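Local coordinates for protein L-ribulose 3-epimerase (Mesorhizobium loti, PDB 3VYL) that is an L-ribulose 3-epimerase that binds manganese and probably also epimerises other ketoses, such as D-psicose and D-tagatose, at the C3 position, at residues S18-T23 with G48-R53; I35-L40 with R96-R101; Q90-T95 with K138-T143. All coordinates share one frame; numbering follows the deposited sequence.

Overall arrangement
The three contacts follow one flank of a parallel TIM barrel, linking neighbouring coat helices to each other and, in contact 2, to a strand. Contact 1 pairs helices 17-30 and 47-57; contact 2 sets the end of helix 78-98 against strand 34-37, which lies between helices 17-30 and 47-57 in the chain; contact 3 runs from helix 78-98 to the end of helix 120-139. By centres, contact 2 lies about 11 Å from contact 1 and about 9 Å from contact 3; contact 1 lies about 19 Å from contact 3. Contact 1 closes before contact 3 opens; contact 2 alternates with both. Leu50 touches Leu40 and Leu98, making contacts 1 and 2 continuous; contact 3 shares helix 78-98.

Contact 1: residues S18-T23 with G48-R53; sequences SELERT and GRLAKR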
ATOM      1  N   SER A  18     -43.319  -9.164   2.722  1.00 50.88           N
ATOM      2  CA  SER A  18     -43.135  -8.438   1.472  1.00 48.48           C
ATOM      3  C   SER A  18     -41.731  -7.813   1.393  1.00 49.79           C
ATOM      4  O   SER A  18     -41.137  -7.720   0.315  1.00 49.47           O
ATOM      5  CB  SER A  18     -44.250  -7.393   1.325  1.00 46.61           C
ATOM      6  OG  SER A  18     -43.751  -6.072   1.180  1.00 47.18           O
ATOM      7  N   GLU A  19     -41.217  -7.390   2.549  1.00 49.55           N
ATOM      8  CA  GLU A  19     -39.862  -6.850   2.677  1.00 47.27           C
ATOM      9  C   GLU A  19     -38.784  -7.935   2.654  1.00 45.96           C
ATOM     10  O   GLU A  19     -37.727  -7.739   2.054  1.00 45.75           O
ATOM     11  CB  GLU A  19     -39.738  -6.006   3.952  1.00 46.61           C
ATOM     12  CG  GLU A  19     -40.282  -4.598   3.812  1.00 47.41           C
ATOM     13  CD  GLU A  19     -39.519  -3.790   2.781  1.00 49.05           C
ATOM     14  OE1 GLU A  19     -38.431  -3.275   3.106  1.00 52.20           O
ATOM     15  OE2 GLU A  19     -40.003  -3.678   1.640  1.00 48.46           O
ATOM     16  N   LEU A  20     -39.053  -9.064   3.315  1.00 45.59           N
ATOM     17  CA  LEU A  20     -38.183 -10.240   3.278  1.00 45.87           C
ATOM     18  C   LEU A  20     -38.069 -10.794   1.858  1.00 48.20           C
ATOM     19  O   LEU A  20     -37.016 -11.283   1.443  1.00 48.68           O
ATOM     20  CB  LEU A  20     -38.717 -11.324   4.211  1.00 44.04           C
ATOM     21  CG  LEU A  20     -38.570 -11.148   5.730  1.00 44.94           C
ATOM     22  CD1 LEU A  20     -39.202 -12.329   6.456  1.00 43.94           C
ATOM     23  CD2 LEU A  20     -37.119 -10.980   6.169  1.00 43.45           C
ATOM     24  N   GLU A  21     -39.174 -10.701   1.133  1.00 50.32           N
ATOM     25  CA  GLU A  21     -39.269 -11.080  -0.259  1.00 52.77           C
ATOM     26  C   GLU A  21     -38.367 -10.174  -1.098  1.00 52.04           C
ATOM     27  O   GLU A  21     -37.573 -10.649  -1.914  1.00 50.09           O
ATOM     28  CB  GLU A  21     -40.710 -10.884  -0.710  1.00 57.27           C
ATOM     29  CG  GLU A  21     -41.396 -12.131  -1.204  1.00 63.83           C
ATOM     30  CD  GLU A  21     -42.168 -11.878  -2.485  1.00 71.70           C
ATOM     31  OE1 GLU A  21     -43.404 -12.078  -2.495  1.00 75.82           O
ATOM     32  OE2 GLU A  21     -41.530 -11.469  -3.484  1.00 73.25           O
ATOM     33  N   ARG A  22     -38.514  -8.865  -0.897  1.00 52.96           N
ATOM     34  CA  ARG A  22     -37.692  -7.867  -1.581  1.00 53.44           C
ATOM     35  C   ARG A  22     -36.191  -8.073  -1.330  1.00 51.30           C
ATOM     36  O   ARG A  22     -35.394  -8.067  -2.272  1.00 51.56           O
ATOM     37  CB  ARG A  22     -38.121  -6.459  -1.172  1.00 53.78           C
ATOM     38  CG  ARG A  22     -39.004  -5.786  -2.200  1.00 59.81           C
ATOM     39  CD  ARG A  22     -38.228  -4.749  -2.991  1.00 64.01           C
ATOM     40  NE  ARG A  22     -38.496  -4.852  -4.425  1.00 68.71           N
ATOM     41  CZ  ARG A  22     -38.095  -3.971  -5.340  1.00 67.88           C
ATOM     42  NH1 ARG A  22     -37.416  -2.884  -4.989  1.00 70.04           N
ATOM     43  NH2 ARG A  22     -38.384  -4.177  -6.613  1.00 66.40           N
ATOM     44  N   THR A  23     -35.821  -8.262  -0.066  1.00 45.97           N
ATOM     45  CA  THR A  23     -34.439  -8.522   0.307  1.00 45.26           C
ATOM     46  C   THR A  23     -33.844  -9.611  -0.596  1.00 45.15           C
ATOM     47  O   THR A  23     -32.806  -9.412  -1.229  1.00 44.61           O
ATOM     48  CB  THR A  23     -34.350  -8.879   1.804  1.00 43.83           C
ATOM     49  OG1 THR A  23     -34.811  -7.765   2.570  1.00 45.32           O
ATOM     50  CG2 THR A  23     -32.937  -9.174   2.225  1.00 42.33           C
ATOM     51  N   GLY A  48     -40.799 -21.595   7.401  1.00 59.88           N
ATOM     52  CA  GLY A  48     -40.708 -22.646   6.393  1.00 57.47           C
ATOM     53  C   GLY A  48     -40.959 -22.096   5.006  1.00 58.09           C
ATOM     54  O   GLY A  48     -40.353 -22.542   4.030  1.00 58.17           O
ATOM     55  N   ARG A  49     -41.865 -21.125   4.928  1.00 57.61           N
ATOM     56  CA  ARG A  49     -42.134 -20.413   3.689  1.00 60.59           C
ATOM     57  C   ARG A  49     -40.857 -19.697   3.247  1.00 62.84           C
ATOM     58  O   ARG A  49     -40.450 -19.796   2.085  1.00 64.45           O
ATOM     59  CB  ARG A  49     -43.289 -19.420   3.890  1.00 61.68           C
ATOM     60  CG  ARG A  49     -43.304 -18.238   2.929  1.00 66.38           C
ATOM     61  CD  ARG A  49     -43.969 -18.581   1.605  1.00 72.91           C
ATOM     62  NE  ARG A  49     -45.421 -18.413   1.669  1.00 77.92           N
ATOM     63  CZ  ARG A  49     -46.067 -17.294   1.346  1.00 79.43           C
ATOM     64  NH1 ARG A  49     -47.389 -17.239   1.438  1.00 79.13           N
ATOM     65  NH2 ARG A  49     -45.396 -16.228   0.924  1.00 79.28           N
ATOM     66  N   LEU A  50     -40.232 -18.989   4.192  1.00 61.76           N
ATOM     67  CA  LEU A  50     -38.991 -18.263   3.955  1.00 58.36           C
ATOM     68  C   LEU A  50     -37.910 -19.220   3.448  1.00 59.02           C
ATOM     69  O   LEU A  50     -37.320 -18.988   2.385  1.00 57.66           O
ATOM     70  CB  LEU A  50     -38.523 -17.585   5.246  1.00 56.75           C
ATOM     71  CG  LEU A  50     -37.924 -16.170   5.265  1.00 54.39           C
ATOM     72  CD1 LEU A  50     -36.902 -16.113   6.386  1.00 53.34           C
ATOM     73  CD2 LEU A  50     -37.300 -15.718   3.951  1.00 50.76           C
ATOM     74  N   ALA A  51     -37.676 -20.298   4.202  1.00 54.57           N
ATOM     75  CA  ALA A  51     -36.696 -21.317   3.830  1.00 56.85           C
ATOM     76  C   ALA A  51     -36.931 -21.877   2.427  1.00 57.94           C
ATOM     77  O   ALA A  51     -35.975 -22.162   1.695  1.00 58.59           O
ATOM     78  CB  ALA A  51     -36.679 -22.439   4.853  1.00 56.63           C
ATOM     79  N   LYS A  52     -38.203 -22.019   2.060  1.00 57.44           N
ATOM     80  CA  LYS A  52     -38.575 -22.551   0.760  1.00 59.11           C
ATOM     81  C   LYS A  52     -38.334 -21.501  -0.307  1.00 57.65           C
ATOM     82  O   LYS A  52     -38.015 -21.828  -1.452  1.00 61.75           O
ATOM     83  CB  LYS A  52     -40.041 -23.001   0.747  1.00 62.07           C
ATOM     84  CG  LYS A  52     -40.345 -24.197  -0.161  1.00 67.43           C
ATOM     85  CD  LYS A  52     -40.455 -23.857  -1.651  1.00 69.40           C
ATOM     86  CE  LYS A  52     -41.550 -22.833  -1.959  1.00 73.14           C
ATOM     87  NZ  LYS A  52     -42.932 -23.358  -1.755  1.00 73.79           N
ATOM     88  N   ARG A  53     -38.481 -20.238   0.069  1.00 55.28           N
ATOM     89  CA  ARG A  53     -38.271 -19.152  -0.875  1.00 53.38           C
ATOM     90  C   ARG A  53     -36.776 -18.897  -1.083  1.00 52.08           C
ATOM     91  O   ARG A  53     -36.350 -18.553  -2.190  1.00 51.57           O
ATOM     92  CB  ARG A  53     -38.988 -17.885  -0.417  1.00 53.12           C
ATOM     93  CG  ARG A  53     -40.105 -17.471  -1.373  1.00 54.83           C
ATOM     94  CD  ARG A  53     -39.611 -17.390  -2.816  1.00 57.54           C
ATOM     95  NE  ARG A  53     -39.383 -16.009  -3.295  1.00 61.98           N
ATOM     96  CZ  ARG A  53     -40.085 -14.934  -2.925  1.00 65.08           C
ATOM     97  NH1 ARG A  53     -41.107 -15.037  -2.064  1.00 65.01           N
ATOM     98  NH2 ARG A  53     -39.766 -13.737  -3.435  1.00 65.39           N
TER
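Leu20 meets Leu50, and Glu21 meets Arg53, where helices 17-30 and 47-57 lie side by side on the outside of the TIM barrel. The apolar part is a single approach, Leu20 CD1 to Leu50 CG at 4.2 Å, on the side of the helices that faces the sheet: Leu20 also rests on Phe37 of strand 34-37, and Leu50 on Leu98 of helix 78-98. The polar part lies nearer solvent. Arg53 NH2 donates to Glu21 OE2 over 2.9 Å in a salt bridge that is moderately bent, with an N-H...O angle of 154°. The Arg53 chain bends at chi2 and again at chi3, which brings NH2 across to the other helix. Glu21 OE2 lies at the edge of the guanidinium, tilted a little from its plane. It is a one-point grip: the carboxylate and guanidinium planes stand 75° apart, so the two groups do not pair flat. Replacing Glu21 by an alanine would probably leave the Arg53 guanidinium without its partner across this helix pair and freer to swing. Arg53 NH2, for its part, comes to Glu21 OE2 from above the carboxylate plane, 57° out of it.

Contact 2: residues I35-L40 with R96-R101; sequences IEFSYL and RDLGGR
The layer between barrel strand and outer helix is represented here by Leu98, at the end of helix 78-98, which reaches Phe37 of strand 34-37 and Leu40 just beyond it. One methyl makes both approaches: Leu98 CD2 stands 4.5 Å from Phe37 CD2 and 4.4 Å from Leu40 CD1. It comes to the Phe37 ring obliquely. All three side chains are buried, and the interaction is purely apolar. The Phe37 ring is also held by its own segment. Leu40 CD1 sits 4.1 Å above one face of the Phe37 ring, while Ile35 CG1 lies 3.9 Å above the opposite face, each displaced toward the rim. Leu40 reaches the ring because its CD1 is anti to CA (chi2 173°), which carries the methyl outward on an extended arm. In the alternating pattern of a TIM-barrel strand, Phe37 turns outward to the helices and Glu36 inward to the active-site side. There, Glu36 OE1 bonds to His206 NE2 and Tyr204 OH, and OE2 to Ser64 OG. Since His206 is a manganese ligand, Glu36 is a second-shell residue that probably helps to orient it. After Leu98 the helix ends in a Schellman motif: Gly99 takes a positive phi of 84°, and its N bonds to Arg96 O at 3.1 Å. The second bond back into the last turn is a probable one, from Gly100 N to Thr95 O at 3.0 Å. Ile47 of helix 47-57 and Ile63 of strand 60-66 pack further round Leu98.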
ATOM      1  N   ILE A  35     -27.638 -15.041   1.733  1.00 33.48           N
ATOM      2  CA  ILE A  35     -28.248 -13.951   2.495  1.00 32.46           C
ATOM      3  C   ILE A  35     -27.992 -14.159   3.975  1.00 32.69           C
ATOM      4  O   ILE A  35     -28.125 -15.271   4.492  1.00 34.22           O
ATOM      5  CB  ILE A  35     -29.771 -13.766   2.193  1.00 33.26           C
ATOM      6  CG1 ILE A  35     -30.323 -12.461   2.806  1.00 33.23           C
ATOM      7  CG2 ILE A  35     -30.599 -14.959   2.663  1.00 32.25           C
ATOM      8  CD1 ILE A  35     -29.807 -11.189   2.168  1.00 32.62           C
ATOM      9  N   GLU A  36     -27.590 -13.089   4.645  1.00 33.53           N
ATOM     10  CA  GLU A  36     -27.400 -13.111   6.081  1.00 34.56           C
ATOM     11  C   GLU A  36     -28.520 -12.325   6.758  1.00 35.51           C
ATOM     12  O   GLU A  36     -28.761 -11.152   6.445  1.00 34.55           O
ATOM     13  CB  GLU A  36     -26.032 -12.524   6.429  1.00 36.03           C
ATOM     14  CG  GLU A  36     -25.640 -12.542   7.905  1.00 35.80           C
ATOM     15  CD  GLU A  36     -24.203 -12.102   8.101  1.00 36.21           C
ATOM     16  OE1 GLU A  36     -23.478 -12.069   7.086  1.00 37.36           O
ATOM     17  OE2 GLU A  36     -23.790 -11.795   9.242  1.00 34.32           O
ATOM     18  N   PHE A  37     -29.187 -12.950   7.703  1.00 35.85           N
ATOM     19  CA  PHE A  37     -30.251 -12.334   8.437  1.00 36.82           C
ATOM     20  C   PHE A  37     -29.777 -12.162   9.837  1.00 40.00           C
ATOM     21  O   PHE A  37     -29.136 -13.010  10.326  1.00 38.06           O
ATOM     22  CB  PHE A  37     -31.477 -13.229   8.410  1.00 34.48           C
ATOM     23  CG  PHE A  37     -32.226 -13.198   7.117  1.00 32.80           C
ATOM     24  CD1 PHE A  37     -32.773 -12.045   6.664  1.00 31.99           C
ATOM     25  CD2 PHE A  37     -32.390 -14.321   6.388  1.00 31.46           C
ATOM     26  CE1 PHE A  37     -33.452 -11.995   5.498  1.00 32.10           C
ATOM     27  CE2 PHE A  37     -33.079 -14.295   5.228  1.00 31.58           C
ATOM     28  CZ  PHE A  37     -33.607 -13.129   4.776  1.00 32.47           C
ATOM     29  N   SER A  38     -29.997 -10.996  10.422  1.00 48.11           N
ATOM     30  CA  SER A  38     -29.690 -10.706  11.822  1.00 55.76           C
ATOM     31  C   SER A  38     -30.477 -11.301  12.965  1.00 59.73           C
ATOM     32  O   SER A  38     -29.919 -11.626  13.975  1.00 60.39           O
ATOM     33  CB  SER A  38     -29.818  -9.238  12.069  1.00 61.66           C
ATOM     34  OG  SER A  38     -30.707  -9.035  13.167  1.00 67.12           O
ATOM     35  N   TYR A  39     -31.789 -11.251  12.886  1.00 64.45           N
ATOM     36  CA  TYR A  39     -32.648 -12.103  13.683  1.00 66.58           C
ATOM     37  C   TYR A  39     -34.075 -11.981  13.219  1.00 62.82           C
ATOM     38  O   TYR A  39     -34.513 -10.908  12.880  1.00 58.09           O
ATOM     39  CB  TYR A  39     -32.513 -11.818  15.173  1.00 71.24           C
ATOM     40  CG  TYR A  39     -33.043 -12.923  16.041  1.00 75.00           C
ATOM     41  CD1 TYR A  39     -32.248 -13.965  16.435  1.00 74.76           C
ATOM     42  CD2 TYR A  39     -34.344 -12.920  16.454  1.00 78.86           C
ATOM     43  CE1 TYR A  39     -32.737 -14.967  17.227  1.00 74.18           C
ATOM     44  CE2 TYR A  39     -34.846 -13.919  17.241  1.00 78.79           C
ATOM     45  CZ  TYR A  39     -34.029 -14.927  17.618  1.00 77.80           C
ATOM     46  OH  TYR A  39     -34.543 -15.900  18.381  1.00 78.85           O
ATOM     47  N   LEU A  40     -34.804 -13.075  13.289  1.00 62.41           N
ATOM     48  CA  LEU A  40     -36.170 -13.121  12.851  1.00 65.60           C
ATOM     49  C   LEU A  40     -37.029 -13.786  13.902  1.00 67.80           C
ATOM     50  O   LEU A  40     -36.703 -14.850  14.375  1.00 68.51           O
ATOM     51  CB  LEU A  40     -36.249 -13.898  11.558  1.00 62.13           C
ATOM     52  CG  LEU A  40     -35.496 -13.313  10.383  1.00 61.44           C
ATOM     53  CD1 LEU A  40     -35.531 -14.278   9.233  1.00 61.51           C
ATOM     54  CD2 LEU A  40     -36.126 -12.030   9.939  1.00 61.07           C
ATOM     55  N   ARG A  96     -31.131 -23.634  11.646  1.00 50.97           N
ATOM     56  CA  ARG A  96     -31.470 -25.006  11.272  1.00 51.47           C
ATOM     57  C   ARG A  96     -32.749 -25.079  10.439  1.00 49.93           C
ATOM     58  O   ARG A  96     -32.745 -25.667   9.360  1.00 49.04           O
ATOM     59  CB  ARG A  96     -31.584 -25.877  12.526  1.00 52.31           C
ATOM     60  CG  ARG A  96     -31.914 -27.340  12.270  1.00 54.42           C
ATOM     61  CD  ARG A  96     -32.627 -27.937  13.473  1.00 55.46           C
ATOM     62  NE  ARG A  96     -33.898 -27.251  13.710  1.00 54.55           N
ATOM     63  CZ  ARG A  96     -34.437 -27.043  14.907  1.00 55.02           C
ATOM     64  NH1 ARG A  96     -33.829 -27.469  16.013  1.00 54.50           N
ATOM     65  NH2 ARG A  96     -35.592 -26.395  14.993  1.00 54.58           N
ATOM     66  N   ASP A  97     -33.824 -24.458  10.922  1.00 49.89           N
ATOM     67  CA  ASP A  97     -35.118 -24.540  10.243  1.00 50.62           C
ATOM     68  C   ASP A  97     -35.137 -23.764   8.938  1.00 50.66           C
ATOM     69  O   ASP A  97     -35.951 -24.035   8.052  1.00 52.24           O
ATOM     70  CB  ASP A  97     -36.256 -24.085  11.159  1.00 52.82           C
ATOM     71  CG  ASP A  97     -36.553 -25.088  12.268  1.00 55.73           C
ATOM     72  OD1 ASP A  97     -37.326 -24.745  13.189  1.00 58.31           O
ATOM     73  OD2 ASP A  97     -36.019 -26.219  12.227  1.00 56.76           O
ATOM     74  N   LEU A  98     -34.221 -22.816   8.808  1.00 50.83           N
ATOM     75  CA  LEU A  98     -34.151 -22.013   7.598  1.00 51.34           C
ATOM     76  C   LEU A  98     -33.278 -22.703   6.534  1.00 51.13           C
ATOM     77  O   LEU A  98     -33.291 -22.330   5.354  1.00 50.08           O
ATOM     78  CB  LEU A  98     -33.647 -20.614   7.945  1.00 52.54           C
ATOM     79  CG  LEU A  98     -34.308 -19.372   7.339  1.00 52.97           C
ATOM     80  CD1 LEU A  98     -35.825 -19.468   7.307  1.00 52.96           C
ATOM     81  CD2 LEU A  98     -33.869 -18.149   8.132  1.00 53.60           C
ATOM     82  N   GLY A  99     -32.550 -23.734   6.956  1.00 48.56           N
ATOM     83  CA  GLY A  99     -31.690 -24.480   6.051  1.00 49.58           C
ATOM     84  C   GLY A  99     -30.358 -23.778   5.904  1.00 50.63           C
ATOM     85  O   GLY A  99     -29.896 -23.527   4.793  1.00 49.85           O
ATOM     86  N   GLY A 100     -29.759 -23.446   7.043  1.00 50.28           N
ATOM     87  CA  GLY A 100     -28.477 -22.768   7.092  1.00 47.33           C
ATOM     88  C   GLY A 100     -27.503 -23.575   7.922  1.00 48.72           C
ATOM     89  O   GLY A 100     -27.906 -24.407   8.740  1.00 49.03           O
ATOM     90  N   ARG A 101     -26.216 -23.310   7.723  1.00 48.65           N
ATOM     91  CA  ARG A 101     -25.149 -24.077   8.366  1.00 46.61           C
ATOM     92  C   ARG A 101     -24.353 -23.263   9.395  1.00 42.47           C
ATOM     93  O   ARG A 101     -23.660 -23.834  10.245  1.00 42.71           O
ATOM     94  CB  ARG A 101     -24.232 -24.707   7.296  1.00 50.93           C
ATOM     95  CG  ARG A 101     -24.244 -23.966   5.958  1.00 55.68           C
ATOM     96  CD  ARG A 101     -23.969 -24.874   4.759  1.00 58.15           C
ATOM     97  NE  ARG A 101     -22.553 -25.027   4.357  1.00 61.95           N
ATOM     98  CZ  ARG A 101     -21.546 -24.179   4.605  1.00 60.25           C
ATOM     99  NH1 ARG A 101     -21.740 -23.047   5.271  1.00 58.90           N
ATOM    100  NH2 ARG A 101     -20.321 -24.466   4.171  1.00 58.00           N
TER

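Contact 3: residues Q90-T95 with K138-T143; sequences QTIALT and KAAGVT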
ATOM      1  N   GLN A  90     -32.217 -20.449  20.610  1.00 51.04           N
ATOM      2  CA  GLN A  90     -33.293 -20.076  19.705  1.00 51.75           C
ATOM      3  C   GLN A  90     -32.744 -19.750  18.318  1.00 49.04           C
ATOM      4  O   GLN A  90     -33.281 -20.198  17.309  1.00 51.89           O
ATOM      5  CB  GLN A  90     -34.076 -18.901  20.287  1.00 56.04           C
ATOM      6  CG  GLN A  90     -35.534 -18.847  19.852  1.00 61.19           C
ATOM      7  CD  GLN A  90     -36.332 -17.794  20.608  1.00 64.59           C
ATOM      8  OE1 GLN A  90     -35.954 -17.380  21.711  1.00 66.79           O
ATOM      9  NE2 GLN A  90     -37.442 -17.355  20.017  1.00 64.35           N
ATOM     10  N   THR A  91     -31.652 -18.990  18.283  1.00 47.59           N
ATOM     11  CA  THR A  91     -30.985 -18.609  17.033  1.00 45.36           C
ATOM     12  C   THR A  91     -30.517 -19.825  16.228  1.00 42.00           C
ATOM     13  O   THR A  91     -30.577 -19.830  14.994  1.00 36.26           O
ATOM     14  CB  THR A  91     -29.787 -17.670  17.306  1.00 46.15           C
ATOM     15  OG1 THR A  91     -30.199 -16.612  18.182  1.00 48.47           O
ATOM     16  CG2 THR A  91     -29.248 -17.064  16.003  1.00 45.19           C
ATOM     17  N   ILE A  92     -30.045 -20.846  16.944  1.00 42.13           N
ATOM     18  CA  ILE A  92     -29.637 -22.103  16.324  1.00 41.41           C
ATOM     19  C   ILE A  92     -30.827 -22.753  15.604  1.00 43.72           C
ATOM     20  O   ILE A  92     -30.771 -22.990  14.387  1.00 45.14           O
ATOM     21  CB  ILE A  92     -29.013 -23.058  17.351  1.00 39.33           C
ATOM     22  CG1 ILE A  92     -27.674 -22.495  17.836  1.00 37.90           C
ATOM     23  CG2 ILE A  92     -28.837 -24.442  16.748  1.00 40.03           C
ATOM     24  CD1 ILE A  92     -27.037 -23.271  18.968  1.00 38.35           C
ATOM     25  N   ALA A  93     -31.905 -22.999  16.350  1.00 43.49           N
ATOM     26  CA  ALA A  93     -33.127 -23.575  15.792  1.00 43.85           C
ATOM     27  C   ALA A  93     -33.668 -22.756  14.618  1.00 45.34           C
ATOM     28  O   ALA A  93     -34.179 -23.319  13.640  1.00 47.06           O
ATOM     29  CB  ALA A  93     -34.186 -23.746  16.871  1.00 43.54           C
ATOM     30  N   LEU A  94     -33.547 -21.433  14.700  1.00 44.77           N
ATOM     31  CA  LEU A  94     -33.886 -20.594  13.550  1.00 45.85           C
ATOM     32  C   LEU A  94     -33.028 -20.932  12.314  1.00 45.74           C
ATOM     33  O   LEU A  94     -33.566 -21.171  11.233  1.00 47.29           O
ATOM     34  CB  LEU A  94     -33.795 -19.106  13.904  1.00 45.28           C
ATOM     35  CG  LEU A  94     -34.129 -18.124  12.775  1.00 46.20           C
ATOM     36  CD1 LEU A  94     -35.622 -18.105  12.482  1.00 48.37           C
ATOM     37  CD2 LEU A  94     -33.650 -16.724  13.118  1.00 48.88           C
ATOM     38  N   THR A  95     -31.705 -20.961  12.487  1.00 46.80           N
ATOM     39  CA  THR A  95     -30.762 -21.257  11.396  1.00 49.04           C
ATOM     40  C   THR A  95     -31.084 -22.620  10.779  1.00 50.17           C
ATOM     41  O   THR A  95     -31.293 -22.734   9.564  1.00 48.51           O
ATOM     42  CB  THR A  95     -29.292 -21.244  11.895  1.00 49.84           C
ATOM     43  OG1 THR A  95     -29.001 -19.983  12.510  1.00 49.19           O
ATOM     44  CG2 THR A  95     -28.306 -21.494  10.751  1.00 47.23           C
ATOM     45  N   LYS A 138     -24.043 -28.398  16.999  1.00 42.47           N
ATOM     46  CA  LYS A 138     -23.618 -29.566  16.222  1.00 45.28           C
ATOM     47  C   LYS A 138     -24.821 -30.452  15.890  1.00 42.95           C
ATOM     48  O   LYS A 138     -25.095 -30.723  14.716  1.00 37.90           O
ATOM     49  CB  LYS A 138     -22.542 -30.374  16.965  1.00 48.64           C
ATOM     50  CG  LYS A 138     -21.735 -31.294  16.059  1.00 49.61           C
ATOM     51  CD  LYS A 138     -20.906 -32.306  16.836  1.00 52.10           C
ATOM     52  CE  LYS A 138     -19.621 -31.695  17.378  1.00 56.94           C
ATOM     53  NZ  LYS A 138     -18.579 -32.724  17.656  1.00 57.29           N
ATOM     54  N   ALA A 139     -25.538 -30.865  16.940  1.00 41.71           N
ATOM     55  CA  ALA A 139     -26.762 -31.659  16.810  1.00 41.09           C
ATOM     56  C   ALA A 139     -27.733 -31.064  15.798  1.00 42.73           C
ATOM     57  O   ALA A 139     -28.385 -31.803  15.051  1.00 44.85           O
ATOM     58  CB  ALA A 139     -27.434 -31.843  18.160  1.00 37.33           C
ATOM     59  N   ALA A 140     -27.814 -29.736  15.745  1.00 42.01           N
ATOM     60  CA  ALA A 140     -28.706 -29.082  14.789  1.00 41.91           C
ATOM     61  C   ALA A 140     -28.110 -28.948  13.383  1.00 41.65           C
ATOM     62  O   ALA A 140     -28.765 -28.446  12.468  1.00 41.01           O
ATOM     63  CB  ALA A 140     -29.161 -27.735  15.325  1.00 43.81           C
ATOM     64  N   GLY A 141     -26.875 -29.417  13.211  1.00 44.31           N
ATOM     65  CA  GLY A 141     -26.178 -29.355  11.916  1.00 42.77           C
ATOM     66  C   GLY A 141     -25.689 -27.957  11.570  1.00 42.45           C
ATOM     67  O   GLY A 141     -25.800 -27.522  10.417  1.00 41.80           O
ATOM     68  N   VAL A 142     -25.171 -27.247  12.576  1.00 41.59           N
ATOM     69  CA  VAL A 142     -24.704 -25.865  12.411  1.00 41.00           C
ATOM     70  C   VAL A 142     -23.432 -25.559  13.198  1.00 40.46           C
ATOM     71  O   VAL A 142     -23.221 -26.057  14.302  1.00 39.32           O
ATOM     72  CB  VAL A 142     -25.785 -24.791  12.747  1.00 41.10           C
ATOM     73  CG1 VAL A 142     -27.031 -24.952  11.877  1.00 41.27           C
ATOM     74  CG2 VAL A 142     -26.127 -24.776  14.229  1.00 39.67           C
ATOM     75  N   THR A 143     -22.591 -24.718  12.614  1.00 41.02           N
ATOM     76  CA  THR A 143     -21.340 -24.299  13.253  1.00 39.92           C
ATOM     77  C   THR A 143     -21.540 -22.994  14.026  1.00 36.92           C
ATOM     78  O   THR A 143     -22.415 -22.199  13.683  1.00 37.33           O
ATOM     79  CB  THR A 143     -20.265 -24.084  12.182  1.00 41.17           C
ATOM     80  OG1 THR A 143     -20.790 -23.215  11.162  1.00 41.88           O
ATOM     81  CG2 THR A 143     -19.884 -25.416  11.549  1.00 40.20           C
TER
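Ile92 touches both Ala140 and Val142 with one branch, its CG2 methyl, which lies 3.6 Å from Ala140 CB and 3.7 Å from Val142 CG2. Beside it, Thr95 CG2 meets the other branch of the valine, Val142 CG1, at 3.9 Å. Val142 thus divides its two methyls between residues almost one turn apart on helix 78-98, and Ala140 closes on Ile92 from the end of the neighbouring helix. Ile92 and Thr95 place their contacting methyls alike: in each, CG2 is anti to the backbone N and beside the carbonyl carbon. For Thr95 this rotation is also secured by a hydrogen bond, because OG1 donates to Thr91 O at 2.9 Å, one turn back. That carbonyl takes Thr95 N as well, at 3.0 Å, from the opposite face of its plane, so the buried hydroxyl is satisfied within its own helix while its methyl faces the valine. The partner segment runs from the end of helix 120-139 into barrel strand 143-147. Gly141 adopts a positive phi (75°) in a Schellman motif, and its N bonds to Lys138 O at 2.7 Å. The chain then turns into the parallel sheet of the TIM barrel, where Thr143 makes backbone hydrogen bonds with Arg101, just before strand 102-104, and Val103 within it. Further out, Val142 O accepts from Asn174 ND2, and Lys138 NZ forms a salt bridge with Asp173. Behind the contact, Thr95 rests on Val103 and Ile63 of the barrel wall, and Ile92 also touches Val133, Thr136 and Ala137 of helix 120-139.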